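Local coordinates for nuclear import protein MOG1 (Saccharomyces cerevisiae, PDB 1JHS), which takes part in the Ran GTPase system for nuclear protein import and poly(A)+ mRNA export, and interacts with the GTPase Gsp1, at residues Val16-Phe21 and Tyr169-Glu174; Arg41-Glu46 and Leu51-Ser56. The protein carries 1 engineered substitution. One frame throughout, in Å; residues are numbered along the deposited sequence.

Interaction 1 fastens the end of strand 13-17, part of a separate three-stranded antiparallel sheet, and the turn that follows it to helix 163-178, bringing together parts of the chain almost 150 residues apart. Interaction 2 comes between these partners in sequence and is local: it draws together two parts of the loop that joins strands 34-39 and 56-63, neighbours in the seven-stranded antiparallel sheet. Their centres are about 13 Å apart, and the two contacts touch. Pro18 CG packs against Leu51 CD1 at 3.5 Å, and Pro19 O lies 2.9 Å from Arg41 NE, a probable hydrogen bond. Leu51 also touches the helix at Ala167 and Val168, so both sheets are tied to it.

Interaction 1 of 2, residues Val16-Phe21 and Tyr169-Glu174; sequences VVPPGF and YQLLQE
Val16, at the end of strand 13-17, directs its side chain at the last turn of segment 169-174. Its CG2 branch comes to 4.1 Å from the carbonyl O of Glu174, a loose meeting of a methyl with helix backbone. The Glu174 carboxylate is engaged elsewhere: Gln170 NE2, one turn earlier, gives its OE1 a hydrogen bond of 3.0 Å (158° at the hydrogen), with the acceptor close to the amide plane. Val17 turns away and holds its strand to Lys4 through the backbone. The closest approach belongs to Pro18, whose ring meets the fork of Leu171 at about a right angle: Pro18 CG lies 3.6 Å from Leu171 CD2, and Pro18 CD is 3.8 Å from Leu171 CD1. Leu171 reaches across because its CG stands anti to the backbone N (chi1 165°), carrying both methyls to the proline. From Pro18 to Phe21 the chain makes a type II turn, closed by a weak bond of 3.4 Å from Phe21 N to Pro18 O; Gly20 takes the positive phi of the turn, where a side chain would press on the carbonyl O of Pro19. Phe21 then folds back, so that Pro18 CD sits 3.9 Å above its ring plane, over the centre. Replacing Pro18 with an alanine would probably leave the Leu171 methyls and this Phe21 face without their shared partner. With no hydrogen bond joining the two segments, the direct contact between strand end and helix is mainly apolar packing, which Ile57 of strand 56-63 extends to the sheet by touching Pro18, Phe21 and Leu171.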
loop_
_atom_site.group_PDB
_atom_site.type_symbol
_atom_site.label_atom_id
_atom_site.label_comp_id
_atom_site.label_asym_id
_atom_site.label_seq_id
_atom_site.Cartn_x
_atom_site.Cartn_y
_atom_site.Cartn_z
ATOM N N VAL A 16 6.551 8.703 -5.373
ATOM C CA VAL A 16 5.674 9.141 -6.463
ATOM C C VAL A 16 4.264 8.652 -6.224
ATOM O O VAL A 16 4.070 7.690 -5.482
ATOM C CB VAL A 16 6.145 8.581 -7.824
ATOM C CG1 VAL A 16 7.553 9.067 -8.129
ATOM C CG2 VAL A 16 6.118 7.028 -7.801
ATOM N N VAL A 17 3.287 9.354 -6.814
ATOM C CA VAL A 17 1.887 8.940 -6.768
ATOM C C VAL A 17 1.272 9.219 -8.153
ATOM O O VAL A 17 1.795 10.037 -8.936
ATOM C CB VAL A 17 1.037 9.650 -5.646
ATOM C CG1 VAL A 17 1.705 9.462 -4.273
ATOM C CG2 VAL A 17 0.821 11.113 -5.978
ATOM N N PRO A 18 0.168 8.533 -8.492
ATOM C CA PRO A 18 -0.442 8.768 -9.808
ATOM C C PRO A 18 -1.104 10.124 -9.954
ATOM O O PRO A 18 -1.502 10.745 -8.974
ATOM C CB PRO A 18 -1.512 7.671 -9.916
ATOM C CG PRO A 18 -1.061 6.612 -8.933
ATOM C CD PRO A 18 -0.534 7.461 -7.779
ATOM N N PRO A 19 -1.243 10.591 -11.206
ATOM C CA PRO A 19 -1.903 11.885 -11.388
ATOM C C PRO A 19 -3.376 11.744 -10.958
ATOM O O PRO A 19 -3.958 10.653 -11.020
ATOM C CB PRO A 19 -1.738 12.158 -12.886
ATOM C CG PRO A 19 -1.509 10.779 -13.509
ATOM C CD PRO A 19 -0.654 10.096 -12.468
ATOM N N GLY A 20 -3.959 12.829 -10.474
ATOM C CA GLY A 20 -5.348 12.775 -10.049
ATOM C C GLY A 20 -5.527 12.341 -8.604
ATOM O O GLY A 20 -6.668 12.259 -8.122
ATOM N N PHE A 21 -4.422 12.041 -7.919
ATOM C CA PHE A 21 -4.485 11.624 -6.518
ATOM C C PHE A 21 -4.186 12.858 -5.675
ATOM O O PHE A 21 -3.197 13.547 -5.916
ATOM C CB PHE A 21 -3.455 10.529 -6.213
ATOM C CG PHE A 21 -3.930 9.142 -6.531
ATOM C CD1 PHE A 21 -4.232 8.775 -7.840
ATOM C CD2 PHE A 21 -4.071 8.184 -5.513
ATOM C CE1 PHE A 21 -4.665 7.478 -8.140
ATOM C CE2 PHE A 21 -4.502 6.890 -5.808
ATOM C CZ PHE A 21 -4.802 6.538 -7.133
ATOM N N TYR A 169 0.040 -3.030 -8.203
ATOM C CA TYR A 169 1.310 -3.602 -7.778
ATOM C C TYR A 169 2.462 -2.893 -8.471
ATOM O O TYR A 169 3.528 -2.718 -7.883
ATOM C CB TYR A 169 1.361 -5.102 -8.069
ATOM C CG TYR A 169 2.512 -5.777 -7.367
ATOM C CD1 TYR A 169 2.581 -5.811 -5.972
ATOM C CD2 TYR A 169 3.517 -6.419 -8.094
ATOM C CE1 TYR A 169 3.626 -6.490 -5.318
ATOM C CE2 TYR A 169 4.563 -7.086 -7.453
ATOM C CZ TYR A 169 4.602 -7.122 -6.070
ATOM O OH TYR A 169 5.614 -7.817 -5.448
ATOM N N GLN A 170 2.268 -2.484 -9.720
ATOM C CA GLN A 170 3.341 -1.774 -10.404
ATOM C C GLN A 170 3.554 -0.425 -9.701
ATOM O O GLN A 170 4.685 -0.014 -9.444
ATOM C CB GLN A 170 3.002 -1.533 -11.873
ATOM C CG GLN A 170 4.145 -0.859 -12.606
ATOM C CD GLN A 170 3.865 -0.692 -14.088
ATOM O OE1 GLN A 170 3.038 -1.425 -14.664
ATOM N NE2 GLN A 170 4.556 0.259 -14.718
ATOM N N LEU A 171 2.460 0.250 -9.365
ATOM C CA LEU A 171 2.563 1.533 -8.652
ATOM C C LEU A 171 3.310 1.335 -7.342
ATOM O O LEU A 171 4.219 2.091 -7.011
ATOM C CB LEU A 171 1.164 2.098 -8.364
ATOM C CG LEU A 171 1.064 3.230 -7.341
ATOM C CD1 LEU A 171 1.865 4.452 -7.815
ATOM C CD2 LEU A 171 -0.416 3.607 -7.156
ATOM N N LEU A 172 2.922 0.303 -6.601
ATOM C CA LEU A 172 3.542 0.011 -5.304
ATOM C C LEU A 172 5.055 -0.149 -5.455
ATOM O O LEU A 172 5.840 0.430 -4.689
ATOM C CB LEU A 172 2.942 -1.262 -4.712
ATOM C CG LEU A 172 3.434 -1.615 -3.290
ATOM C CD1 LEU A 172 2.831 -0.635 -2.255
ATOM C CD2 LEU A 172 3.019 -3.076 -2.975
ATOM N N GLN A 173 5.472 -0.935 -6.441
ATOM C CA GLN A 173 6.892 -1.140 -6.657
ATOM C C GLN A 173 7.598 0.148 -7.077
ATOM O O GLN A 173 8.730 0.404 -6.657
ATOM C CB GLN A 173 7.103 -2.288 -7.652
ATOM C CG GLN A 173 6.715 -3.646 -7.019
ATOM C CD GLN A 173 7.331 -4.863 -7.689
ATOM O OE1 GLN A 173 7.266 -5.009 -8.923
ATOM N NE2 GLN A 173 7.924 -5.768 -6.871
ATOM N N GLU A 174 6.936 0.970 -7.891
ATOM C CA GLU A 174 7.546 2.251 -8.300
ATOM C C GLU A 174 7.705 3.184 -7.093
ATOM O O GLU A 174 8.693 3.910 -7.000
ATOM C CB GLU A 174 6.723 2.942 -9.393
ATOM C CG GLU A 174 6.665 2.138 -10.712
ATOM C CD GLU A 174 6.144 2.954 -11.890
ATOM O OE1 GLU A 174 5.879 2.346 -12.955
ATOM O OE2 GLU A 174 6.010 4.201 -11.770
#

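Interaction 2 of 2, residues Arg41-Glu46 and Leu51-Ser56; sequences RRDEEE and LATNES
A single water carries the polar link between Arg41 and Ala52, for no direct hydrogen bond joins the two segments. The water lies at the edge of the Arg41 guanidinium, in its plane, and accepts a hydrogen from NH1 at 2.9 Å; about a right angle round from NH1 it is also 2.9 Å from Ala52 O, to which it can probably donate. The arginine gets there stretched out from CG to NE (chi2 and chi3 both 176°), laying CD 3.9 Å from Ala52 O and NH1 3.7 Å from Leu51 CB. The strongest partner of this charge lies between the segments in sequence: Asp49 forms a salt bridge with NH2, and Phe47 adds a cation-pi contact. Farther along, Thr53 brings its methyl, rather than its hydroxyl, to the backbone of the other segment, CG2 coming 3.6 Å from Arg41 O. Its OG1 approaches Asp43 OD1 no closer than 3.7 Å, the two side chains crossing at about a right angle. Within its own segment the Ala52 backbone is pinned by Glu55, whose OE2 receives the Ala52 N-H through its syn lone pair at 2.8 Å and also makes a salt bridge with Arg164 of helix 163-178. The loop is thus probably held largely by side-chain and water links, Arg41 and Glu55 among them, with Asn39 of strand 34-39 joining both segments.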
loop_
_atom_site.group_PDB
_atom_site.type_symbol
_atom_site.label_atom_id
_atom_site.label_comp_id
_atom_site.label_asym_id
_atom_site.label_seq_id
_atom_site.Cartn_x
_atom_site.Cartn_y
_atom_site.Cartn_z
ATOM N N ARG A 41 -9.911 11.282 -9.164
ATOM C CA ARG A 41 -10.230 11.357 -10.591
ATOM C C ARG A 41 -11.734 11.282 -10.847
ATOM O O ARG A 41 -12.466 10.612 -10.120
ATOM C CB ARG A 41 -9.580 10.199 -11.348
ATOM C CG ARG A 41 -8.066 10.142 -11.249
ATOM C CD ARG A 41 -7.511 8.895 -11.961
ATOM N NE ARG A 41 -6.049 8.884 -11.955
ATOM C CZ ARG A 41 -5.298 7.922 -12.478
ATOM N NH1 ARG A 41 -5.864 6.872 -13.054
ATOM N NH2 ARG A 41 -3.976 8.017 -12.441
ATOM N N ARG A 42 -12.184 11.958 -11.896
ATOM C CA ARG A 42 -13.592 11.907 -12.275
ATOM C C ARG A 42 -13.778 10.634 -13.112
ATOM O O ARG A 42 -12.829 10.144 -13.735
ATOM C CB ARG A 42 -13.974 13.154 -13.088
ATOM C CG ARG A 42 -13.901 14.449 -12.285
ATOM C CD ARG A 42 -14.463 15.658 -13.065
ATOM N NE ARG A 42 -13.711 15.923 -14.288
ATOM C CZ ARG A 42 -12.490 16.442 -14.318
ATOM N NH1 ARG A 42 -11.874 16.763 -13.186
ATOM N NH2 ARG A 42 -11.879 16.615 -15.481
ATOM N N ASP A 43 -14.988 10.091 -13.134
ATOM C CA ASP A 43 -15.214 8.866 -13.891
ATOM C C ASP A 43 -14.870 9.016 -15.377
ATOM O O ASP A 43 -14.383 8.074 -15.995
ATOM C CB ASP A 43 -16.671 8.392 -13.761
ATOM C CG ASP A 43 -17.078 8.109 -12.324
ATOM O OD1 ASP A 43 -16.198 7.791 -11.492
ATOM O OD2 ASP A 43 -18.296 8.188 -12.033
ATOM N N GLU A 44 -15.103 10.202 -15.932
ATOM C CA GLU A 44 -14.843 10.467 -17.350
ATOM C C GLU A 44 -13.372 10.431 -17.730
ATOM O O GLU A 44 -13.006 9.841 -18.750
ATOM C CB GLU A 44 -15.374 11.846 -17.768
ATOM C CG GLU A 44 -16.673 12.285 -17.135
ATOM C CD GLU A 44 -16.476 12.781 -15.723
ATOM O OE1 GLU A 44 -16.558 11.954 -14.794
ATOM O OE2 GLU A 44 -16.226 13.996 -15.545
ATOM N N GLU A 45 -12.545 11.092 -16.922
ATOM C CA GLU A 45 -11.107 11.172 -17.162
ATOM C C GLU A 45 -10.467 9.864 -17.582
ATOM O O GLU A 45 -10.708 8.814 -16.990
ATOM C CB GLU A 45 -10.397 11.708 -15.921
ATOM C CG GLU A 45 -10.668 13.176 -15.651
ATOM C CD GLU A 45 -10.053 13.649 -14.351
ATOM O OE1 GLU A 45 -10.449 13.152 -13.279
ATOM O OE2 GLU A 45 -9.167 14.523 -14.407
ATOM N N GLU A 46 -9.643 9.932 -18.616
ATOM C CA GLU A 46 -8.977 8.742 -19.098
ATOM C C GLU A 46 -7.475 8.805 -18.940
ATOM O O GLU A 46 -6.791 9.636 -19.530
ATOM C CB GLU A 46 -9.354 8.455 -20.556
ATOM C CG GLU A 46 -10.737 7.816 -20.689
ATOM C CD GLU A 46 -10.995 7.210 -22.058
ATOM O OE1 GLU A 46 -10.051 6.633 -22.639
ATOM O OE2 GLU A 46 -12.152 7.288 -22.544
ATOM N N LEU A 51 -5.728 2.271 -13.427
ATOM C CA LEU A 51 -6.394 2.522 -12.142
ATOM C C LEU A 51 -7.840 2.976 -12.366
ATOM O O LEU A 51 -8.199 3.396 -13.462
ATOM C CB LEU A 51 -5.637 3.598 -11.346
ATOM C CG LEU A 51 -4.157 3.311 -11.072
ATOM C CD1 LEU A 51 -3.529 4.407 -10.182
ATOM C CD2 LEU A 51 -4.061 1.952 -10.394
ATOM N N ALA A 52 -8.681 2.860 -11.343
ATOM C CA ALA A 52 -10.071 3.302 -11.482
ATOM C C ALA A 52 -10.173 4.654 -10.764
ATOM O O ALA A 52 -9.394 5.566 -11.074
ATOM C CB ALA A 52 -11.021 2.256 -10.877
ATOM N N THR A 53 -11.106 4.813 -9.824
ATOM C CA THR A 53 -11.203 6.096 -9.124
ATOM C C THR A 53 -11.373 5.960 -7.621
ATOM O O THR A 53 -11.655 6.949 -6.961
ATOM C CB THR A 53 -12.398 7.004 -9.628
ATOM O OG1 THR A 53 -13.650 6.415 -9.247
ATOM C CG2 THR A 53 -12.383 7.158 -11.146
ATOM N N ASN A 54 -11.170 4.761 -7.071
ATOM C CA ASN A 54 -11.388 4.575 -5.637
ATOM C C ASN A 54 -10.218 4.059 -4.804
ATOM O O ASN A 54 -10.422 3.693 -3.658
ATOM C CB ASN A 54 -12.617 3.680 -5.403
ATOM C CG ASN A 54 -12.417 2.257 -5.918
ATOM O OD1 ASN A 54 -11.380 1.948 -6.505
ATOM N ND2 ASN A 54 -13.424 1.384 -5.719
ATOM N N GLU A 55 -9.008 4.039 -5.353
ATOM C CA GLU A 55 -7.847 3.566 -4.569
ATOM C C GLU A 55 -7.358 4.635 -3.588
ATOM O O GLU A 55 -7.600 5.812 -3.777
ATOM C CB GLU A 55 -6.674 3.193 -5.488
ATOM C CG GLU A 55 -7.017 2.148 -6.557
ATOM C CD GLU A 55 -7.565 2.794 -7.823
ATOM O OE1 GLU A 55 -7.702 4.039 -7.848
ATOM O OE2 GLU A 55 -7.839 2.067 -8.797
ATOM N N SER A 56 -6.683 4.214 -2.528
ATOM C CA SER A 56 -6.132 5.159 -1.555
ATOM C C SER A 56 -4.759 4.636 -1.166
ATOM O O SER A 56 -4.503 3.418 -1.175
ATOM C CB SER A 56 -7.043 5.305 -0.326
ATOM O OG SER A 56 -7.395 4.054 0.225
HETATM O O HOH W 1 -8.680 6.452 -13.777
#